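Acyl-coenzyme A oxidase (Caenorhabditis elegans, PDB 5K3J) catalyses the FAD-dependent desaturation of the CoA ester of an ascaroside with a five-carbon omega side chain, the first step of its peroxisomal beta-oxidation. Local coordinates at residues Arg40-Ile45 and Ser607-Asp612; Arg532-Ile535 and Met540-Val543. All coordinates share one frame; numbering follows the deposited sequence.

Contact 1. Residues Arg40-Ile45 and Ser607-Asp612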
ATOM      1  N   ARG A  40       1.934 -30.961 -12.468  1.00 57.45           N
ATOM      2  CA  ARG A  40       1.166 -32.122 -12.046  1.00 61.69           C
ATOM      3  C   ARG A  40       1.389 -32.422 -10.567  1.00 59.15           C
ATOM      4  O   ARG A  40       0.453 -32.774  -9.846  1.00 60.03           O
ATOM      5  CB  ARG A  40       1.544 -33.331 -12.900  1.00 65.85           C
ATOM      6  CG  ARG A  40       1.412 -34.671 -12.203  1.00 69.26           C
ATOM      7  CD  ARG A  40      -0.027 -35.153 -12.171  1.00 72.24           C
ATOM      8  NE  ARG A  40      -0.089 -36.610 -12.114  1.00 78.16           N
ATOM      9  CZ  ARG A  40      -1.110 -37.296 -11.609  1.00 83.33           C
ATOM     10  NH1 ARG A  40      -2.158 -36.656 -11.103  1.00 82.01           N
ATOM     11  NH2 ARG A  40      -1.084 -38.622 -11.603  1.00 89.12           N
ATOM     12  N   ARG A  41       2.636 -32.281 -10.125  1.00 46.26           N
ATOM     13  CA  ARG A  41       2.990 -32.514  -8.729  1.00 44.52           C
ATOM     14  C   ARG A  41       2.254 -31.557  -7.791  1.00 45.79           C
ATOM     15  O   ARG A  41       1.852 -31.945  -6.695  1.00 41.95           O
ATOM     16  CB  ARG A  41       4.505 -32.385  -8.531  1.00 45.60           C
ATOM     17  CG  ARG A  41       5.295 -33.594  -9.016  1.00 43.12           C
ATOM     18  CD  ARG A  41       5.029 -34.805  -8.142  1.00 42.53           C
ATOM     19  NE  ARG A  41       5.620 -34.645  -6.818  1.00 43.44           N
ATOM     20  CZ  ARG A  41       5.071 -35.091  -5.694  1.00 42.84           C
ATOM     21  NH1 ARG A  41       3.906 -35.723  -5.726  1.00 37.32           N
ATOM     22  NH2 ARG A  41       5.685 -34.899  -4.535  1.00 45.81           N
ATOM     23  N   ARG A  42       2.061 -30.319  -8.235  1.00 50.01           N
ATOM     24  CA  ARG A  42       1.385 -29.304  -7.428  1.00 44.86           C
ATOM     25  C   ARG A  42      -0.043 -29.708  -7.094  1.00 51.45           C
ATOM     26  O   ARG A  42      -0.498 -29.555  -5.957  1.00 56.34           O
ATOM     27  CB  ARG A  42       1.370 -27.967  -8.153  1.00 44.34           C
ATOM     28  CG  ARG A  42       2.732 -27.347  -8.353  1.00 44.41           C
ATOM     29  CD  ARG A  42       2.582 -25.934  -8.870  1.00 40.45           C
ATOM     30  NE  ARG A  42       1.946 -25.054  -7.891  1.00 42.58           N
ATOM     31  CZ  ARG A  42       0.650 -24.739  -7.879  1.00 42.57           C
ATOM     32  NH1 ARG A  42      -0.170 -25.220  -8.809  1.00 46.52           N
ATOM     33  NH2 ARG A  42       0.177 -23.926  -6.942  1.00 38.50           N
ATOM     34  N   ARG A  43      -0.751 -30.210  -8.099  1.00 42.21           N
ATOM     35  CA  ARG A  43      -2.114 -30.672  -7.903  1.00 38.63           C
ATOM     36  C   ARG A  43      -2.081 -31.958  -7.085  1.00 37.76           C
ATOM     37  O   ARG A  43      -2.940 -32.191  -6.236  1.00 42.34           O
ATOM     38  CB  ARG A  43      -2.819 -30.897  -9.244  1.00 39.48           C
ATOM     39  CG  ARG A  43      -2.540 -29.821 -10.296  1.00 40.07           C
ATOM     40  CD  ARG A  43      -3.277 -30.116 -11.604  1.00 40.26           C
ATOM     41  NE  ARG A  43      -2.571 -29.594 -12.773  1.00 39.09           N
ATOM     42  CZ  ARG A  43      -1.919 -30.353 -13.649  1.00 38.53           C
ATOM     43  NH1 ARG A  43      -1.883 -31.673 -13.492  1.00 37.41           N
ATOM     44  NH2 ARG A  43      -1.305 -29.798 -14.687  1.00 38.00           N
ATOM     45  N   GLU A  44      -1.065 -32.777  -7.340  1.00 56.14           N
ATOM     46  CA  GLU A  44      -0.881 -34.039  -6.634  1.00 59.28           C
ATOM     47  C   GLU A  44      -0.653 -33.800  -5.142  1.00 53.99           C
ATOM     48  O   GLU A  44      -1.226 -34.492  -4.304  1.00 48.31           O
ATOM     49  CB  GLU A  44       0.290 -34.813  -7.239  1.00 61.70           C
ATOM     50  CG  GLU A  44       0.309 -36.286  -6.897  1.00 67.28           C
ATOM     51  CD  GLU A  44       1.328 -37.050  -7.713  1.00 74.52           C
ATOM     52  OE1 GLU A  44       1.682 -36.586  -8.820  1.00 79.96           O
ATOM     53  OE2 GLU A  44       1.778 -38.112  -7.240  1.00 74.10           O
ATOM     54  N   ILE A  45       0.177 -32.811  -4.823  1.00 46.00           N
ATOM     55  CA  ILE A  45       0.461 -32.453  -3.438  1.00 44.13           C
ATOM     56  C   ILE A  45      -0.765 -31.836  -2.778  1.00 43.59           C
ATOM     57  O   ILE A  45      -1.136 -32.203  -1.663  1.00 45.01           O
ATOM     58  CB  ILE A  45       1.636 -31.472  -3.349  1.00 44.22           C
ATOM     59  CG1 ILE A  45       2.929 -32.152  -3.799  1.00 42.65           C
ATOM     60  CG2 ILE A  45       1.804 -30.961  -1.937  1.00 46.41           C
ATOM     61  CD1 ILE A  45       4.006 -31.181  -4.268  1.00 42.02           C
ATOM     62  N   SER A 607      -5.433 -20.939 -14.072  1.00 38.91           N
ATOM     63  CA  SER A 607      -4.271 -21.694 -14.510  1.00 37.86           C
ATOM     64  C   SER A 607      -3.177 -21.759 -13.451  1.00 42.42           C
ATOM     65  O   SER A 607      -2.415 -22.724 -13.406  1.00 41.71           O
ATOM     66  CB  SER A 607      -3.712 -21.079 -15.788  1.00 38.78           C
ATOM     67  OG  SER A 607      -4.691 -21.065 -16.808  1.00 41.33           O
ATOM     68  N   PHE A 608      -3.098 -20.739 -12.600  1.00 42.88           N
ATOM     69  CA  PHE A 608      -2.090 -20.719 -11.542  1.00 38.40           C
ATOM     70  C   PHE A 608      -2.352 -21.846 -10.539  1.00 40.37           C
ATOM     71  O   PHE A 608      -1.499 -22.154  -9.703  1.00 36.67           O
ATOM     72  CB  PHE A 608      -2.066 -19.358 -10.836  1.00 35.89           C
ATOM     73  CG  PHE A 608      -1.574 -18.227 -11.706  1.00 34.96           C
ATOM     74  CD1 PHE A 608      -0.222 -18.029 -11.913  1.00 32.74           C
ATOM     75  CD2 PHE A 608      -2.466 -17.357 -12.308  1.00 34.98           C
ATOM     76  CE1 PHE A 608       0.234 -16.997 -12.707  1.00 28.57           C
ATOM     77  CE2 PHE A 608      -2.016 -16.319 -13.104  1.00 32.05           C
ATOM     78  CZ  PHE A 608      -0.660 -16.142 -13.304  1.00 28.57           C
ATOM     79  N   GLN A 609      -3.538 -22.447 -10.653  1.00 42.44           N
ATOM     80  CA  GLN A 609      -3.969 -23.594  -9.855  1.00 42.69           C
ATOM     81  C   GLN A 609      -3.650 -23.424  -8.375  1.00 36.76           C
ATOM     82  O   GLN A 609      -3.123 -24.326  -7.726  1.00 34.17           O
ATOM     83  CB  GLN A 609      -3.358 -24.884 -10.414  1.00 47.15           C
ATOM     84  CG  GLN A 609      -4.235 -25.492 -11.504  1.00 49.30           C
ATOM     85  CD  GLN A 609      -3.519 -26.507 -12.371  1.00 52.22           C
ATOM     86  OE1 GLN A 609      -2.345 -26.805 -12.165  1.00 56.57           O
ATOM     87  NE2 GLN A 609      -4.234 -27.044 -13.355  1.00 54.17           N
ATOM     88  N   ILE A 610      -3.985 -22.247  -7.857  1.00 34.40           N
ATOM     89  CA  ILE A 610      -3.891 -21.959  -6.434  1.00 28.23           C
ATOM     90  C   ILE A 610      -5.133 -22.470  -5.717  1.00 25.63           C
ATOM     91  O   ILE A 610      -6.240 -21.995  -5.972  1.00 25.66           O
ATOM     92  CB  ILE A 610      -3.739 -20.450  -6.179  1.00 25.94           C
ATOM     93  CG1 ILE A 610      -2.571 -19.885  -6.997  1.00 22.54           C
ATOM     94  CG2 ILE A 610      -3.555 -20.175  -4.696  1.00 27.71           C
ATOM     95  CD1 ILE A 610      -2.471 -18.366  -6.971  1.00 20.99           C
ATOM     96  N   SER A 611      -4.950 -23.441  -4.828  1.00 33.08           N
ATOM     97  CA  SER A 611      -6.065 -24.014  -4.083  1.00 36.15           C
ATOM     98  C   SER A 611      -6.688 -22.971  -3.156  1.00 38.03           C
ATOM     99  O   SER A 611      -6.064 -21.952  -2.852  1.00 44.39           O
ATOM    100  CB  SER A 611      -5.597 -25.227  -3.281  1.00 38.27           C
ATOM    101  OG  SER A 611      -4.706 -24.839  -2.246  1.00 42.39           O
ATOM    102  N   ASP A 612      -7.921 -23.219  -2.723  1.00 32.25           N
ATOM    103  CA  ASP A 612      -8.569 -22.343  -1.752  1.00 31.75           C
ATOM    104  C   ASP A 612      -7.761 -22.297  -0.461  1.00 33.57           C
ATOM    105  O   ASP A 612      -7.713 -21.267   0.218  1.00 35.90           O
ATOM    106  CB  ASP A 612      -9.997 -22.807  -1.456  1.00 31.05           C
ATOM    107  CG  ASP A 612     -10.978 -22.430  -2.550  1.00 31.09           C
ATOM    108  OD1 ASP A 612     -10.614 -21.629  -3.437  1.00 29.56           O
ATOM    109  OD2 ASP A 612     -12.125 -22.932  -2.514  1.00 32.07           O
TER
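Arg-42 and Arg-43, neighbours on helix 36-49, both reach Gln-609 but grip different parts of it. The guanidinium of Arg-42 is turned edge-on to the backbone carbonyl: NH1 donates to Gln-609 O over 3.3 Å, with that oxygen close to the guanidinium plane, and NH2 adds a weak bond of 3.4 Å to the same Gln-609 O. The donor NH1 stands well above the plane of the carbonyl. CB of Gln-609 rests 3.6 Å from Arg-42 NH1. Arg-43 takes the side-chain amide instead. Its NE gives a hydrogen bond of 2.9 Å to Gln-609 OE1, again from above the carbonyl plane, and the guanidinium and amide planes are nearly perpendicular, 89° apart.

The torsions account for this division. Arg-43 runs straight from CG to NE (chi2 180°), carrying NE out to the amide, whereas Arg-42 bends at chi3 (65°), which swings its guanidinium round to the main chain. Gln-609 itself has left the preceding helix 601-606 with positive phi, and its carbonyl lies in the short link to helix 612-615, where Ser-611 is the N-cap. Tyr-33 holds the adjoining Phe-608 O, and Asp-26 makes a weak hydrogen bond with Gln-609 NE2 and a long, weak ion pair with Arg-43. Replacing Arg-43 by a leucine would probably leave Gln-609 OE1 without this donor and the amide freer to turn.

The contact thus joins the N-terminal helical region to the C-terminal one, more than 550 residues on. Two cationic side chains meet neutral carbonyl oxygens here, so the join rests on directed N-H bonds rather than on opposite charges, with the nearby Asp-26 carboxylate probably offsetting part of the positive charge.

Contact 2. Residues Arg532-Ile535 and Met540-Val543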
ATOM      1  N   ARG A 532      13.070  -3.017 -17.183  1.00 66.41           N
ATOM      2  CA  ARG A 532      11.771  -3.162 -17.811  1.00 69.41           C
ATOM      3  C   ARG A 532      11.963  -3.723 -19.208  1.00 69.71           C
ATOM      4  O   ARG A 532      11.148  -4.505 -19.695  1.00 67.78           O
ATOM      5  CB  ARG A 532      11.023  -1.831 -17.856  1.00 67.42           C
ATOM      6  CG  ARG A 532      10.472  -1.392 -16.509  1.00 70.06           C
ATOM      7  CD  ARG A 532       9.010  -1.006 -16.613  1.00 66.18           C
ATOM      8  NE  ARG A 532       8.786   0.381 -16.225  1.00 62.76           N
ATOM      9  CZ  ARG A 532       7.598   0.975 -16.253  1.00 60.91           C
ATOM     10  NH1 ARG A 532       6.527   0.300 -16.650  1.00 58.23           N
ATOM     11  NH2 ARG A 532       7.477   2.244 -15.884  1.00 61.26           N
ATOM     12  N   LEU A 533      13.056  -3.319 -19.846  1.00 58.71           N
ATOM     13  CA  LEU A 533      13.440  -3.878 -21.132  1.00 58.44           C
ATOM     14  C   LEU A 533      13.680  -5.374 -20.997  1.00 57.59           C
ATOM     15  O   LEU A 533      13.227  -6.159 -21.829  1.00 59.43           O
ATOM     16  CB  LEU A 533      14.690  -3.180 -21.678  1.00 60.29           C
ATOM     17  CG  LEU A 533      15.476  -3.872 -22.796  1.00 63.40           C
ATOM     18  CD1 LEU A 533      14.614  -4.128 -24.027  1.00 66.50           C
ATOM     19  CD2 LEU A 533      16.701  -3.053 -23.170  1.00 64.28           C
ATOM     20  N   PHE A 534      14.384  -5.763 -19.937  1.00 48.91           N
ATOM     21  CA  PHE A 534      14.728  -7.165 -19.718  1.00 45.86           C
ATOM     22  C   PHE A 534      13.498  -8.030 -19.468  1.00 46.45           C
ATOM     23  O   PHE A 534      13.388  -9.127 -20.013  1.00 53.28           O
ATOM     24  CB  PHE A 534      15.697  -7.302 -18.543  1.00 45.30           C
ATOM     25  CG  PHE A 534      16.168  -8.709 -18.311  1.00 44.07           C
ATOM     26  CD1 PHE A 534      17.296  -9.192 -18.954  1.00 42.16           C
ATOM     27  CD2 PHE A 534      15.479  -9.551 -17.451  1.00 44.15           C
ATOM     28  CE1 PHE A 534      17.727 -10.488 -18.746  1.00 42.52           C
ATOM     29  CE2 PHE A 534      15.904 -10.844 -17.240  1.00 45.32           C
ATOM     30  CZ  PHE A 534      17.033 -11.315 -17.889  1.00 43.57           C
ATOM     31  N   ILE A 535      12.595  -7.539 -18.625  1.00 53.12           N
ATOM     32  CA  ILE A 535      11.354  -8.246 -18.313  1.00 52.85           C
ATOM     33  C   ILE A 535      10.590  -8.579 -19.592  1.00 49.56           C
ATOM     34  O   ILE A 535      10.052  -9.677 -19.742  1.00 47.08           O
ATOM     35  CB  ILE A 535      10.457  -7.416 -17.367  1.00 50.57           C
ATOM     36  CG1 ILE A 535      11.130  -7.261 -16.002  1.00 51.55           C
ATOM     37  CG2 ILE A 535       9.092  -8.067 -17.201  1.00 48.71           C
ATOM     38  CD1 ILE A 535      10.545  -6.159 -15.146  1.00 50.81           C
ATOM     39  N   MET A 540       9.201 -12.528 -23.982  1.00 66.88           N
ATOM     40  CA  MET A 540       9.277 -12.916 -25.388  1.00 66.71           C
ATOM     41  C   MET A 540       9.938 -14.271 -25.595  1.00 61.53           C
ATOM     42  O   MET A 540       9.447 -15.098 -26.364  1.00 58.87           O
ATOM     43  CB  MET A 540      10.037 -11.859 -26.188  1.00 71.42           C
ATOM     44  CG  MET A 540       9.332 -10.525 -26.288  1.00 76.77           C
ATOM     45  SD  MET A 540       9.660  -9.748 -27.877  1.00 82.60           S
ATOM     46  CE  MET A 540       9.193 -11.077 -28.985  1.00 80.70           C
ATOM     47  N   ARG A 541      11.053 -14.495 -24.907  1.00 49.88           N
ATOM     48  CA  ARG A 541      11.825 -15.722 -25.082  1.00 51.85           C
ATOM     49  C   ARG A 541      11.076 -16.956 -24.595  1.00 54.90           C
ATOM     50  O   ARG A 541      11.390 -18.080 -24.994  1.00 61.89           O
ATOM     51  CB  ARG A 541      13.168 -15.612 -24.359  1.00 52.43           C
ATOM     52  CG  ARG A 541      14.130 -14.623 -25.000  1.00 52.32           C
ATOM     53  CD  ARG A 541      15.542 -14.821 -24.489  1.00 52.52           C
ATOM     54  NE  ARG A 541      15.700 -14.341 -23.122  1.00 51.41           N
ATOM     55  CZ  ARG A 541      16.170 -13.138 -22.809  1.00 51.68           C
ATOM     56  NH1 ARG A 541      16.533 -12.295 -23.770  1.00 50.21           N
ATOM     57  NH2 ARG A 541      16.282 -12.777 -21.540  1.00 50.56           N
ATOM     58  N   ARG A 542      10.079 -16.749 -23.742  1.00 41.48           N
ATOM     59  CA  ARG A 542       9.318 -17.863 -23.193  1.00 42.96           C
ATOM     60  C   ARG A 542       8.138 -18.259 -24.075  1.00 43.82           C
ATOM     61  O   ARG A 542       7.820 -19.441 -24.199  1.00 36.95           O
ATOM     62  CB  ARG A 542       8.810 -17.526 -21.794  1.00 42.76           C
ATOM     63  CG  ARG A 542       8.116 -18.693 -21.114  1.00 45.53           C
ATOM     64  CD  ARG A 542       9.045 -19.894 -21.062  1.00 48.21           C
ATOM     65  NE  ARG A 542       8.404 -21.086 -20.514  1.00 51.05           N
ATOM     66  CZ  ARG A 542       7.836 -22.039 -21.248  1.00 52.37           C
ATOM     67  NH1 ARG A 542       7.287 -23.090 -20.655  1.00 49.41           N
ATOM     68  NH2 ARG A 542       7.814 -21.944 -22.570  1.00 53.13           N
ATOM     69  N   VAL A 543       7.479 -17.274 -24.678  1.00 52.30           N
ATOM     70  CA  VAL A 543       6.289 -17.557 -25.471  1.00 59.19           C
ATOM     71  C   VAL A 543       6.657 -18.065 -26.865  1.00 66.41           C
ATOM     72  O   VAL A 543       6.027 -18.991 -27.378  1.00 63.26           O
ATOM     73  CB  VAL A 543       5.377 -16.316 -25.580  1.00 58.91           C
ATOM     74  CG1 VAL A 543       4.780 -15.993 -24.223  1.00 59.00           C
ATOM     75  CG2 VAL A 543       6.139 -15.117 -26.120  1.00 59.25           C
TER
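The guanidinium of Arg-541 presents its edge to the ring of Phe-534, with CE1 lying in the guanidinium plane and NH2 as the atom that approaches it. NH2 is 3.9 Å from Phe-534 CE1 and 4.0 Å from Phe-534 CZ, so it sits at the far end of the ring and comes in obliquely. The two planes are 64° apart and the side chains cross at about a right angle, which rules out a flat stack of guanidinium on ring.

Both residues belong to helix 520-543, seven positions apart, and therefore lie two turns from each other along one side of it. This helix is part of the all-helical C-terminal region of the acyl-CoA oxidase fold, and the side in question is turned to helix 343-363, where the Phe-534 ring packs on Thr-355. To bridge the two turns, the phenylalanine sets CG anti to its own nitrogen (chi1 -176°), bringing the ring nearer to Arg-541 although its CB points away, and the arginine folds at chi3 (-73°).

The strongest polar partner of Arg-541 is Glu-358, which forms a salt bridge with the same NH2 that meets the ring. The side chain of Glu-358, also on helix 343-363, packs against Phe-534 as well.

Neither contact is wholly core or wholly surface. Two of the four touching residues of contact 1 are buried, and it ties together elements from opposite ends of the sequence, whereas contact 2 stays within one helix and spans only two of its turns, from a buried ring to an exposed charge. Arginine serves both, differently: in contact 1 it donates to amide and main-chain oxygens in a loop between helices, while in contact 2 it only lies against a ring and looks to a glutamate on another helix for its charge partner. Their centres are 25 Å apart and the nearest atoms about 12 Å, so the two do not touch.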